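PDB 2F1R: molybdopterin-guanine dinucleotide biosynthesis protein B (MobB) from Archaeoglobus fulgidus, which probably binds GTP and is thought to take part in making the guanine dinucleotide form of the molybdenum cofactor. Local coordinates for residues 7-11 / 120-124; 18-22 / 146-152; 34-38 / 102-106; 110-116 / 128-134. One frame throughout, in Å; residues are numbered along the deposited sequence.

Contact 1 of 4, residues 7-11 / 120-124; sequences IVGTS and EVEHF
Gly9, at the end of strand 4-9, passes the 3-10 turn 120-123 with its CA 7.1 Å from the CA of Phe124, and Thr10 then runs beside Glu120; no backbone hydrogen bond joins the two segments. The Phe124 ring carries the apolar half of the contact. Gly9 CA sits over one of its faces, 3.8 Å from the ring centroid and 25° off the normal, a CH-pi contact displaced toward CZ. Thr10 CG2 meets the ring edge, near its plane, 3.8 Å from CE2, while Val8 CG2 approaches obliquely, 3.7 Å from CD1. The backbone angles of Gly9 would drive a CB into the carbonyl O of Val8, so the position calls for glycine. This is the strand-to-loop corner of a probable P-loop (Walker A), in which Ser11 OG caps Gly14 N and Gly9 O receives a weak hydrogen bond from Lys15 NZ. The polar half is a hydrogen bond, 2.8 Å long, from Thr10 OG1 to Glu120 OE1, and it reaches the oxygen from above the carboxylate plane, 56° out of it. With chi1 of 61°, OG1 stands between backbone N and carbonyl carbon, and CG2 is left to touch both the Phe124 ring and the carboxylate carbon, Glu120 CD, at 3.4 Å. The same Glu120 OE1 accepts the backbone N of Lys117 and, weakly, that of Lys116. Cutting Glu120 back to an alanine would probably leave Thr10 OG1 and Lys117 N without their shared acceptor and set the threonine hydroxyl free to turn.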
loop_
_atom_site.group_PDB
_atom_site.type_symbol
_atom_site.label_atom_id
_atom_site.label_comp_id
_atom_site.label_asym_id
_atom_site.label_seq_id
_atom_site.Cartn_x
_atom_site.Cartn_y
_atom_site.Cartn_z
ATOM N N ILE A 7 8.616 -18.181 3.960
ATOM C CA ILE A 7 9.037 -18.617 5.278
ATOM C C ILE A 7 7.800 -19.285 5.867
ATOM O O ILE A 7 6.825 -18.622 6.178
ATOM C CB ILE A 7 9.563 -17.431 6.167
ATOM C CG1 ILE A 7 10.663 -16.647 5.448
ATOM C CG2 ILE A 7 10.028 -17.872 7.596
ATOM C CD1 ILE A 7 11.894 -17.449 5.021
ATOM N N VAL A 8 7.838 -20.610 5.985
ATOM C CA VAL A 8 6.694 -21.360 6.390
ATOM C C VAL A 8 6.994 -22.118 7.695
ATOM O O VAL A 8 8.163 -22.257 8.092
ATOM C CB VAL A 8 6.225 -22.356 5.305
ATOM C CG1 VAL A 8 5.914 -21.606 3.957
ATOM C CG2 VAL A 8 7.252 -23.502 5.121
ATOM N N GLY A 9 5.922 -22.605 8.338
ATOM C CA GLY A 9 6.083 -23.563 9.411
ATOM C C GLY A 9 5.056 -23.438 10.531
ATOM O O GLY A 9 4.018 -22.809 10.357
ATOM N N THR A 10 5.392 -24.007 11.687
ATOM C CA THR A 10 4.423 -24.215 12.754
ATOM C C THR A 10 4.349 -23.133 13.838
ATOM O O THR A 10 3.390 -23.099 14.634
ATOM C CB THR A 10 4.638 -25.596 13.427
ATOM O OG1 THR A 10 5.946 -25.633 14.006
ATOM C CG2 THR A 10 4.455 -26.734 12.390
ATOM N N SER A 11 5.330 -22.248 13.871
ATOM C CA SER A 11 5.328 -21.160 14.860
ATOM C C SER A 11 5.172 -19.776 14.214
ATOM O O SER A 11 6.118 -19.268 13.637
ATOM C CB SER A 11 6.624 -21.179 15.674
ATOM O OG SER A 11 6.560 -20.127 16.625
ATOM N N GLU A 120 7.210 -32.319 11.767
ATOM C CA GLU A 120 6.363 -31.267 11.175
ATOM C C GLU A 120 6.813 -30.863 9.757
ATOM O O GLU A 120 6.040 -30.292 9.017
ATOM C CB GLU A 120 6.332 -30.004 12.056
ATOM C CG GLU A 120 5.793 -30.229 13.485
ATOM C CD GLU A 120 5.938 -29.026 14.445
ATOM O OE1 GLU A 120 6.860 -28.204 14.409
ATOM O OE2 GLU A 120 5.115 -28.920 15.340
ATOM N N VAL A 121 8.061 -31.161 9.391
ATOM C CA VAL A 121 8.605 -30.808 8.044
ATOM C C VAL A 121 7.743 -31.387 6.925
ATOM O O VAL A 121 7.548 -30.741 5.886
ATOM C CB VAL A 121 10.102 -31.264 7.837
ATOM C CG1 VAL A 121 10.584 -30.962 6.348
ATOM C CG2 VAL A 121 11.020 -30.573 8.838
ATOM N N GLU A 122 7.156 -32.567 7.188
ATOM C CA GLU A 122 6.402 -33.319 6.176
ATOM C C GLU A 122 5.175 -32.584 5.667
ATOM O O GLU A 122 4.650 -32.912 4.635
ATOM C CB GLU A 122 6.024 -34.718 6.697
ATOM C CG GLU A 122 7.210 -35.700 6.776
ATOM C CD GLU A 122 7.906 -35.882 5.419
ATOM O OE1 GLU A 122 7.238 -36.333 4.451
ATOM O OE2 GLU A 122 9.119 -35.541 5.314
ATOM N N HIS A 123 4.724 -31.589 6.401
ATOM C CA HIS A 123 3.487 -30.856 6.104
ATOM C C HIS A 123 3.731 -29.625 5.259
ATOM O O HIS A 123 2.780 -28.902 4.962
ATOM C CB HIS A 123 2.829 -30.407 7.401
ATOM C CG HIS A 123 2.183 -31.530 8.126
ATOM N ND1 HIS A 123 1.015 -32.114 7.684
ATOM C CD2 HIS A 123 2.584 -32.241 9.210
ATOM C CE1 HIS A 123 0.712 -33.123 8.483
ATOM N NE2 HIS A 123 1.661 -33.238 9.398
ATOM N N PHE A 124 4.999 -29.392 4.900
ATOM C CA PHE A 124 5.404 -28.232 4.116
ATOM C C PHE A 124 6.137 -28.568 2.827
ATOM O O PHE A 124 6.968 -27.805 2.391
ATOM C CB PHE A 124 6.192 -27.240 5.002
ATOM C CG PHE A 124 5.410 -26.805 6.230
ATOM C CD1 PHE A 124 4.467 -25.787 6.146
ATOM C CD2 PHE A 124 5.557 -27.492 7.452
ATOM C CE1 PHE A 124 3.701 -25.420 7.271
ATOM C CE2 PHE A 124 4.792 -27.131 8.583
ATOM C CZ PHE A 124 3.860 -26.092 8.485
#

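Contact 2 of 4, residues 18-22 / 146-152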
loop_
_atom_site.group_PDB
_atom_site.type_symbol
_atom_site.label_atom_id
_atom_site.label_comp_id
_atom_site.label_asym_id
_atom_site.label_seq_id
_atom_site.Cartn_x
_atom_site.Cartn_y
_atom_site.Cartn_z
ATOM N N LEU A 18 12.322 -14.690 12.876
ATOM C CA LEU A 18 13.382 -14.944 11.937
ATOM C C LEU A 18 13.454 -13.813 10.871
ATOM O O LEU A 18 14.550 -13.364 10.527
ATOM C CB LEU A 18 13.131 -16.297 11.254
ATOM C CG LEU A 18 14.239 -16.720 10.306
ATOM C CD1 LEU A 18 15.552 -16.956 11.028
ATOM C CD2 LEU A 18 13.775 -17.943 9.561
ATOM N N ILE A 19 12.297 -13.406 10.321
ATOM C CA ILE A 19 12.248 -12.343 9.254
ATOM C C ILE A 19 12.857 -11.031 9.753
ATOM O O ILE A 19 13.764 -10.481 9.120
ATOM C CB ILE A 19 10.809 -12.162 8.648
ATOM C CG1 ILE A 19 10.429 -13.424 7.865
ATOM C CG2 ILE A 19 10.687 -10.947 7.661
ATOM C CD1 ILE A 19 8.962 -13.488 7.505
ATOM N N THR A 20 12.475 -10.612 10.956
ATOM C CA THR A 20 12.893 -9.302 11.446
ATOM C C THR A 20 14.371 -9.294 11.879
ATOM O O THR A 20 15.082 -8.324 11.623
ATOM C CB THR A 20 11.985 -8.760 12.559
ATOM O OG1 THR A 20 12.121 -9.605 13.691
ATOM C CG2 THR A 20 10.541 -8.734 12.104
ATOM N N ARG A 21 14.836 -10.379 12.498
ATOM C CA ARG A 21 16.257 -10.528 12.811
ATOM C C ARG A 21 17.118 -10.615 11.566
ATOM O O ARG A 21 18.199 -10.074 11.535
ATOM C CB ARG A 21 16.492 -11.756 13.720
ATOM C CG ARG A 21 16.096 -11.463 15.185
ATOM C CD ARG A 21 16.570 -12.567 16.161
ATOM N NE ARG A 21 16.073 -13.865 15.692
ATOM C CZ ARG A 21 16.341 -15.065 16.223
ATOM N NH1 ARG A 21 17.116 -15.195 17.321
ATOM N NH2 ARG A 21 15.819 -16.151 15.619
ATOM N N MET A 22 16.656 -11.305 10.522
ATOM C CA MET A 22 17.466 -11.347 9.287
ATOM C C MET A 22 17.499 -9.987 8.535
ATOM O O MET A 22 18.535 -9.602 7.972
ATOM C CB MET A 22 16.977 -12.435 8.334
ATOM C CG MET A 22 17.171 -13.895 8.805
ATOM S SD MET A 22 16.889 -15.100 7.467
ATOM C CE MET A 22 15.187 -14.651 6.975
ATOM N N ARG A 146 17.414 -22.252 15.157
ATOM C CA ARG A 146 16.625 -20.978 15.244
ATOM C C ARG A 146 17.489 -19.716 15.387
ATOM O O ARG A 146 17.196 -18.679 14.803
ATOM C CB ARG A 146 15.627 -21.054 16.431
ATOM C CG ARG A 146 14.096 -21.139 16.136
ATOM C CD ARG A 146 13.523 -22.327 15.214
ATOM N NE ARG A 146 13.615 -23.700 15.730
ATOM C CZ ARG A 146 12.797 -24.296 16.618
ATOM N NH1 ARG A 146 11.751 -23.654 17.145
ATOM N NH2 ARG A 146 13.043 -25.559 16.990
ATOM N N ASP A 147 18.583 -19.845 16.131
ATOM C CA ASP A 147 19.479 -18.762 16.516
ATOM C C ASP A 147 20.492 -18.318 15.459
ATOM O O ASP A 147 21.199 -17.329 15.637
ATOM C CB ASP A 147 20.260 -19.219 17.778
ATOM C CG ASP A 147 20.379 -20.790 17.912
ATOM O OD1 ASP A 147 19.324 -21.503 18.022
ATOM O OD2 ASP A 147 21.544 -21.318 17.960
ATOM N N GLU A 148 20.609 -19.064 14.372
ATOM C CA GLU A 148 21.739 -18.865 13.471
ATOM C C GLU A 148 21.367 -17.853 12.357
ATOM O O GLU A 148 21.538 -18.108 11.155
ATOM C CB GLU A 148 22.166 -20.220 12.880
ATOM C CG GLU A 148 22.865 -21.194 13.845
ATOM C CD GLU A 148 23.374 -22.430 13.104
ATOM O OE1 GLU A 148 22.561 -23.303 12.762
ATOM O OE2 GLU A 148 24.582 -22.542 12.849
ATOM N N VAL A 149 20.871 -16.698 12.778
ATOM C CA VAL A 149 20.207 -15.770 11.867
ATOM C C VAL A 149 21.136 -15.244 10.813
ATOM O O VAL A 149 20.727 -15.106 9.655
ATOM C CB VAL A 149 19.470 -14.616 12.616
ATOM C CG1 VAL A 149 18.570 -15.177 13.728
ATOM C CG2 VAL A 149 20.443 -13.566 13.167
ATOM N N GLU A 150 22.386 -14.975 11.193
ATOM C CA GLU A 150 23.400 -14.557 10.217
ATOM C C GLU A 150 23.698 -15.632 9.163
ATOM O O GLU A 150 23.935 -15.307 7.966
ATOM C CB GLU A 150 24.707 -14.118 10.911
ATOM C CG GLU A 150 24.604 -12.791 11.679
ATOM C CD GLU A 150 24.373 -12.951 13.197
ATOM O OE1 GLU A 150 24.436 -11.924 13.926
ATOM O OE2 GLU A 150 24.126 -14.090 13.672
ATOM N N ARG A 151 23.680 -16.903 9.590
ATOM C CA ARG A 151 23.967 -18.018 8.693
ATOM C C ARG A 151 22.781 -18.213 7.750
ATOM O O ARG A 151 22.968 -18.554 6.577
ATOM C CB ARG A 151 24.239 -19.336 9.461
ATOM C CG ARG A 151 25.649 -19.500 10.101
ATOM C CD ARG A 151 25.907 -20.987 10.556
ATOM N NE ARG A 151 25.834 -21.955 9.428
ATOM C CZ ARG A 151 25.596 -23.268 9.537
ATOM N NH1 ARG A 151 25.380 -23.809 10.727
ATOM N NH2 ARG A 151 25.561 -24.039 8.440
ATOM N N ILE A 152 21.567 -18.019 8.259
ATOM C CA ILE A 152 20.367 -18.199 7.433
ATOM C C ILE A 152 20.213 -17.055 6.436
ATOM O O ILE A 152 19.888 -17.284 5.258
ATOM C CB ILE A 152 19.087 -18.410 8.282
ATOM C CG1 ILE A 152 19.261 -19.596 9.249
ATOM C CG2 ILE A 152 17.838 -18.636 7.362
ATOM C CD1 ILE A 152 18.352 -19.523 10.538
#
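Arg21 and Met22, on the helix that follows the probable P-loop of this P-loop NTPase fold, meet Val149 and Ile152 in the first turn of helix 149-160, a helix-helix contact on one face of the central parallel sheet. Between the two segments the nearest CA atoms are those of Met22 and Val149, 5.8 Å apart. Glu148 holds the N-cap position of helix 149-160, where its OE1 accepts the backbone N of Arg145 and its OE2 forms a salt bridge with Arg151 NH1. Val149 CG1 points at the flat side of the Arg21 guanidinium, 3.3 Å from CZ and over its centre, and the two side chains cross at about a right angle. A bend in the arginine chain (chi3 -54°) brings the group there, with NH2 giving a weak hydrogen bond to Arg146 O, 3.0 Å away and bent to 122°. The apolar groups deeper in continue into the sheet, where Leu18 rests on Val114 and Ile152 on Ile112 and Val133, while Met22 also reaches Ala153 and Ile156 further along helix 149-160. Across the contact Leu18 CD1 touches Ile152 CD1 at 3.8 Å, and Met22 SD lies 3.7 Å from Ile152 CG2; both pairs cross nearly at right angles.

Contact 3 of 4, residues 34-38 / 102-106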
loop_
_atom_site.group_PDB
_atom_site.type_symbol
_atom_site.label_atom_id
_atom_site.label_comp_id
_atom_site.label_asym_id
_atom_site.label_seq_id
_atom_site.Cartn_x
_atom_site.Cartn_y
_atom_site.Cartn_z
ATOM N N ALA A 34 10.841 -6.936 0.206
ATOM C CA ALA A 34 9.430 -6.805 0.616
ATOM C C ALA A 34 8.953 -8.121 1.237
ATOM O O ALA A 34 9.404 -9.184 0.826
ATOM C CB ALA A 34 8.556 -6.421 -0.537
ATOM N N VAL A 35 8.113 -8.021 2.262
ATOM C CA VAL A 35 7.451 -9.168 2.931
ATOM C C VAL A 35 5.942 -9.171 2.648
ATOM O O VAL A 35 5.262 -8.125 2.826
ATOM C CB VAL A 35 7.698 -9.146 4.429
ATOM C CG1 VAL A 35 6.878 -10.235 5.172
ATOM C CG2 VAL A 35 9.197 -9.270 4.719
ATOM N N VAL A 36 5.442 -10.306 2.153
ATOM C CA VAL A 36 3.998 -10.489 1.916
ATOM C C VAL A 36 3.440 -11.373 3.055
ATOM O O VAL A 36 3.965 -12.442 3.319
ATOM C CB VAL A 36 3.716 -11.080 0.542
ATOM C CG1 VAL A 36 2.218 -11.108 0.258
ATOM C CG2 VAL A 36 4.388 -10.246 -0.533
ATOM N N LYS A 37 2.439 -10.877 3.778
ATOM C CA LYS A 37 1.832 -11.645 4.848
ATOM C C LYS A 37 0.322 -11.560 4.757
ATOM O O LYS A 37 -0.210 -10.633 4.182
ATOM C CB LYS A 37 2.365 -11.217 6.232
ATOM C CG LYS A 37 2.081 -9.774 6.642
ATOM C CD LYS A 37 2.489 -9.472 8.121
ATOM C CE LYS A 37 1.415 -9.904 9.184
ATOM N NZ LYS A 37 2.076 -10.335 10.474
ATOM N N ARG A 38 -0.338 -12.601 5.262
ATOM C CA ARG A 38 -1.773 -12.635 5.573
ATOM C C ARG A 38 -1.949 -12.107 6.986
ATOM O O ARG A 38 -2.472 -11.020 7.173
ATOM C CB ARG A 38 -2.279 -14.076 5.536
ATOM C CG ARG A 38 -2.248 -14.726 4.151
ATOM C CD ARG A 38 -3.623 -14.640 3.472
ATOM N NE ARG A 38 -3.618 -15.161 2.096
ATOM C CZ ARG A 38 -3.238 -16.390 1.719
ATOM N NH1 ARG A 38 -2.771 -17.285 2.600
ATOM N NH2 ARG A 38 -3.290 -16.720 0.426
ATOM N N GLU A 102 5.374 -14.646 4.398
ATOM C CA GLU A 102 5.210 -15.233 5.726
ATOM C C GLU A 102 3.996 -16.112 5.544
ATOM O O GLU A 102 2.852 -15.646 5.381
ATOM C CB GLU A 102 5.082 -14.178 6.818
ATOM C CG GLU A 102 4.918 -14.673 8.235
ATOM C CD GLU A 102 4.519 -13.522 9.203
ATOM O OE1 GLU A 102 3.415 -13.555 9.809
ATOM O OE2 GLU A 102 5.291 -12.553 9.326
ATOM N N GLY A 103 4.276 -17.410 5.433
ATOM C CA GLY A 103 3.225 -18.349 5.083
ATOM C C GLY A 103 3.048 -18.391 3.573
ATOM O O GLY A 103 4.075 -18.397 2.818
ATOM N N PHE A 104 1.770 -18.435 3.154
ATOM C CA PHE A 104 1.423 -18.847 1.792
ATOM C C PHE A 104 2.082 -20.179 1.402
ATOM O O PHE A 104 2.483 -20.357 0.244
ATOM C CB PHE A 104 1.856 -17.768 0.752
ATOM C CG PHE A 104 1.076 -16.503 0.838
ATOM C CD1 PHE A 104 0.013 -16.261 -0.033
ATOM C CD2 PHE A 104 1.395 -15.533 1.788
ATOM C CE1 PHE A 104 -0.736 -15.020 0.063
ATOM C CE2 PHE A 104 0.645 -14.290 1.876
ATOM C CZ PHE A 104 -0.403 -14.067 1.024
ATOM N N SER A 105 2.162 -21.120 2.339
ATOM C CA SER A 105 2.814 -22.400 2.030
ATOM C C SER A 105 2.230 -23.129 0.807
ATOM O O SER A 105 2.962 -23.737 -0.014
ATOM C CB SER A 105 2.786 -23.331 3.234
ATOM O OG SER A 105 3.458 -24.520 2.853
ATOM N N LYS A 106 0.917 -23.015 0.634
ATOM C CA LYS A 106 0.240 -23.770 -0.427
ATOM C C LYS A 106 0.391 -23.161 -1.809
ATOM O O LYS A 106 -0.058 -23.751 -2.827
ATOM C CB LYS A 106 -1.221 -24.055 -0.073
ATOM C CG LYS A 106 -1.465 -24.539 1.371
ATOM C CD LYS A 106 -1.056 -25.991 1.577
ATOM C CE LYS A 106 -1.578 -26.593 2.924
ATOM N NZ LYS A 106 -3.054 -26.454 3.153
HETATM O O HOH W 1 0.818 -14.705 6.590
#
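One face of the Phe104 ring carries the guanidinium of Arg38, with NH1 above it toward the rim; Lys37 C lies at the ring edge, near its plane, and Val36 CG1 comes in obliquely, 3.9 Å from CE2. On the arginine's side of the pair, Phe104 CE1 covers one guanidinium face, 3.1 Å from NH2. The two planes are 35° apart, a tilted and off-centre cation-pi pair with Arg38 CZ 3.8 Å from the ring centroid. A bend at chi2 (-97°) folds the arginine back, and its CG also rests on the ring. A serine in place of Phe104 would probably leave the Arg38 guanidinium without its platform, free to swing, and open a gap beside Val36 CG1. The two chains are also tied by a nearly straight hydrogen bond from Glu102 N to Val36 O, 2.8 Å long. One residue on, water 1 bridges Arg38 N, which donates to it, and Glu102 O, which accepts from it. Lys37 and Glu102 run alongside each other in the same direction, and their ends form a loose salt bridge of 3.6 Å between NZ and OE1. Glu102 OE2 also has a weak hydrogen bond with Thr16 OG1 of the probable Walker A motif. Strand 33-37 pairs along its other side with a parallel strand of the second subunit, which makes one continuous sheet of the two subunits. An acidic residue ending the strand next to the P-loop strand, as Glu102 does here, is consistent with the Walker B position of P-loop NTPases.

Contact 4 of 4, residues 110-116 / 128-134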
loop_
_atom_site.group_PDB
_atom_site.type_symbol
_atom_site.label_atom_id
_atom_site.label_comp_id
_atom_site.label_asym_id
_atom_site.label_seq_id
_atom_site.Cartn_x
_atom_site.Cartn_y
_atom_site.Cartn_z
ATOM N N ASP A 110 9.532 -21.957 -3.516
ATOM C CA ASP A 110 10.654 -22.450 -2.698
ATOM C C ASP A 110 10.493 -21.932 -1.264
ATOM O O ASP A 110 10.048 -20.809 -1.116
ATOM C CB ASP A 110 11.969 -21.902 -3.241
ATOM C CG ASP A 110 12.305 -22.471 -4.631
ATOM O OD1 ASP A 110 11.517 -23.316 -5.133
ATOM O OD2 ASP A 110 13.331 -22.036 -5.195
ATOM N N ARG A 111 10.889 -22.696 -0.236
ATOM C CA ARG A 111 10.625 -22.311 1.158
ATOM C C ARG A 111 11.726 -22.687 2.114
ATOM O O ARG A 111 12.389 -23.726 1.960
ATOM C CB ARG A 111 9.295 -22.927 1.680
ATOM C CG ARG A 111 9.243 -24.491 1.885
ATOM C CD ARG A 111 8.696 -25.252 0.626
ATOM N NE ARG A 111 7.661 -24.451 -0.054
ATOM C CZ ARG A 111 6.379 -24.475 0.253
ATOM N NH1 ARG A 111 5.924 -25.298 1.184
ATOM N NH2 ARG A 111 5.544 -23.719 -0.418
ATOM N N ILE A 112 11.859 -21.850 3.137
ATOM C CA ILE A 112 12.539 -22.229 4.353
ATOM C C ILE A 112 11.499 -22.617 5.367
ATOM O O ILE A 112 10.538 -21.861 5.581
ATOM C CB ILE A 112 13.478 -21.099 4.835
ATOM C CG1 ILE A 112 14.566 -20.841 3.758
ATOM C CG2 ILE A 112 14.088 -21.445 6.213
ATOM C CD1 ILE A 112 15.595 -19.762 4.168
ATOM N N VAL A 113 11.667 -23.808 5.963
ATOM C CA VAL A 113 10.656 -24.405 6.855
ATOM C C VAL A 113 11.115 -24.265 8.287
ATOM O O VAL A 113 12.168 -24.821 8.624
ATOM C CB VAL A 113 10.424 -25.926 6.577
ATOM C CG1 VAL A 113 9.438 -26.548 7.640
ATOM C CG2 VAL A 113 9.905 -26.140 5.162
ATOM N N VAL A 114 10.361 -23.529 9.115
ATOM C CA VAL A 114 10.720 -23.304 10.510
ATOM C C VAL A 114 9.771 -24.050 11.442
ATOM O O VAL A 114 8.569 -23.716 11.511
ATOM C CB VAL A 114 10.734 -21.804 10.855
ATOM C CG1 VAL A 114 11.260 -21.586 12.265
ATOM C CG2 VAL A 114 11.566 -21.034 9.841
ATOM N N VAL A 115 10.296 -25.081 12.099
ATOM C CA VAL A 115 9.471 -25.952 12.924
ATOM C C VAL A 115 10.098 -26.212 14.293
ATOM O O VAL A 115 11.294 -26.039 14.497
ATOM C CB VAL A 115 9.170 -27.297 12.242
ATOM C CG1 VAL A 115 8.210 -27.087 11.072
ATOM C CG2 VAL A 115 10.460 -28.020 11.785
ATOM N N LYS A 116 9.243 -26.588 15.230
ATOM C CA LYS A 116 9.671 -27.066 16.528
ATOM C C LYS A 116 10.169 -28.524 16.516
ATOM O O LYS A 116 11.199 -28.864 17.094
ATOM C CB LYS A 116 8.488 -26.960 17.516
ATOM C CG LYS A 116 8.972 -27.221 18.974
ATOM C CD LYS A 116 9.660 -25.983 19.597
ATOM C CE LYS A 116 9.840 -26.180 21.089
ATOM N NZ LYS A 116 8.862 -27.268 21.398
ATOM N N ARG A 128 9.691 -26.480 -3.212
ATOM C CA ARG A 128 11.046 -26.926 -2.891
ATOM C C ARG A 128 11.559 -26.432 -1.538
ATOM O O ARG A 128 11.569 -25.213 -1.273
ATOM C CB ARG A 128 12.023 -26.518 -3.998
ATOM C CG ARG A 128 13.297 -27.316 -3.962
ATOM C CD ARG A 128 14.076 -27.194 -5.284
ATOM N NE ARG A 128 15.281 -26.423 -5.045
ATOM C CZ ARG A 128 15.611 -25.300 -5.679
ATOM N NH1 ARG A 128 14.819 -24.801 -6.644
ATOM N NH2 ARG A 128 16.757 -24.693 -5.351
ATOM N N ILE A 129 11.975 -27.392 -0.695
ATOM C CA ILE A 129 12.508 -27.070 0.627
ATOM C C ILE A 129 13.994 -26.771 0.453
ATOM O O ILE A 129 14.792 -27.634 0.056
ATOM C CB ILE A 129 12.227 -28.164 1.714
ATOM C CG1 ILE A 129 10.707 -28.282 1.971
ATOM C CG2 ILE A 129 13.002 -27.872 3.025
ATOM C CD1 ILE A 129 10.303 -29.600 2.658
ATOM N N LEU A 130 14.347 -25.538 0.789
ATOM C CA LEU A 130 15.694 -25.073 0.599
ATOM C C LEU A 130 16.471 -25.318 1.858
ATOM O O LEU A 130 17.704 -25.588 1.806
ATOM C CB LEU A 130 15.688 -23.568 0.288
ATOM C CG LEU A 130 15.025 -23.127 -1.021
ATOM C CD1 LEU A 130 15.225 -21.691 -1.251
ATOM C CD2 LEU A 130 15.531 -23.956 -2.204
ATOM N N ALA A 131 15.770 -25.169 3.000
ATOM C CA ALA A 131 16.405 -25.423 4.297
ATOM C C ALA A 131 15.372 -25.533 5.384
ATOM O O ALA A 131 14.232 -25.052 5.233
ATOM C CB ALA A 131 17.395 -24.307 4.632
ATOM N N VAL A 132 15.770 -26.156 6.492
ATOM C CA VAL A 132 14.880 -26.332 7.605
ATOM C C VAL A 132 15.519 -25.628 8.767
ATOM O O VAL A 132 16.739 -25.785 8.989
ATOM C CB VAL A 132 14.597 -27.838 7.915
ATOM C CG1 VAL A 132 13.791 -27.990 9.232
ATOM C CG2 VAL A 132 13.850 -28.562 6.695
ATOM N N VAL A 133 14.717 -24.841 9.493
ATOM C CA VAL A 133 15.171 -24.201 10.743
ATOM C C VAL A 133 14.520 -24.909 11.950
ATOM O O VAL A 133 13.313 -24.926 12.098
ATOM C CB VAL A 133 14.909 -22.713 10.733
ATOM C CG1 VAL A 133 15.347 -22.077 12.040
ATOM C CG2 VAL A 133 15.646 -22.077 9.552
ATOM N N CYS A 134 15.353 -25.510 12.790
ATOM C CA CYS A 134 14.881 -26.350 13.879
ATOM C C CYS A 134 16.014 -26.490 14.902
ATOM O O CYS A 134 17.180 -26.711 14.544
ATOM C CB CYS A 134 14.483 -27.709 13.329
ATOM S SG CYS A 134 13.708 -28.762 14.577
HETATM O O HOH W 2 9.208 -24.500 -5.135
#
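Strands 111-114 and 129-133 run parallel, their axes 4.6 Å apart at closest and 15° from aligned, joined by five backbone hydrogen bonds from Arg111 N to Arg128 O (2.8 Å) at one end to Val115 N to Val133 O (3.0 Å) at the other. Between them, Arg111 O accepts Leu130 N, Val113 N gives to Ala131 O, and Val113 O accepts Val133 N at 2.7 Å. The step from Leu130 N to Ala131 O puts one extra residue in the second strand, a beta bulge at Leu130. CA-H...O contacts, such as Val132 CA to Val113 O, fill in between the bonds. The pair belongs to the central parallel sheet of the P-loop NTPase fold, with strand 111-114 next to the P-loop strand 4-9. On the side facing helix 149-160, Ile112 CG2 meets Val133 CG2 at 3.7 Å, and Val114 CG2 packs against Val133 CB. On the other face Val113 CG2 meets Ile129 CG1 at 3.9 Å, and Val115 CG2 crosses toward Val132 CG1. Arg111 stands on this face too; its chain bends at chi2 (-93°) and again at chi3, which turns the guanidinium to the carbonyls of Ser105, Lys109 and Phe124. At the N-terminal end of the pair the Asp110 carboxylate stands over a face of the Arg128 guanidinium, planes 69° apart, so no N-H is aimed at OD2 and the 3.5 Å salt bridge from Asp110 OD2 to Arg128 NH1 is purely electrostatic. Water 2 donates to Asp110 OD1 at 2.6 Å and accepts from Arg128 N.

From the N terminus, strand 4-9 opens contact 1, and helix 12-28, which follows the probable P-loop, opens contact 2. Contact 3 then opens on strand 33-37 and closes at 102-106, nested inside the loops of both. Contact 4 opens at 110-116, after contact 3 has closed; contact 1 closes at 120-124, so it crosses contact 4, which closes at 128-134. Contact 2 crosses contact 1, encloses contact 4 and closes last, at 146-152. Contacts 1, 3 and 4 meet on one sheet: Ile7 O bonds Gly103 N, Val8 O bonds Val114 N, and Val8 packs on Ser105. Contact 2 ties two helices over that sheet, with Ile19 packing on Ile7 and Val35.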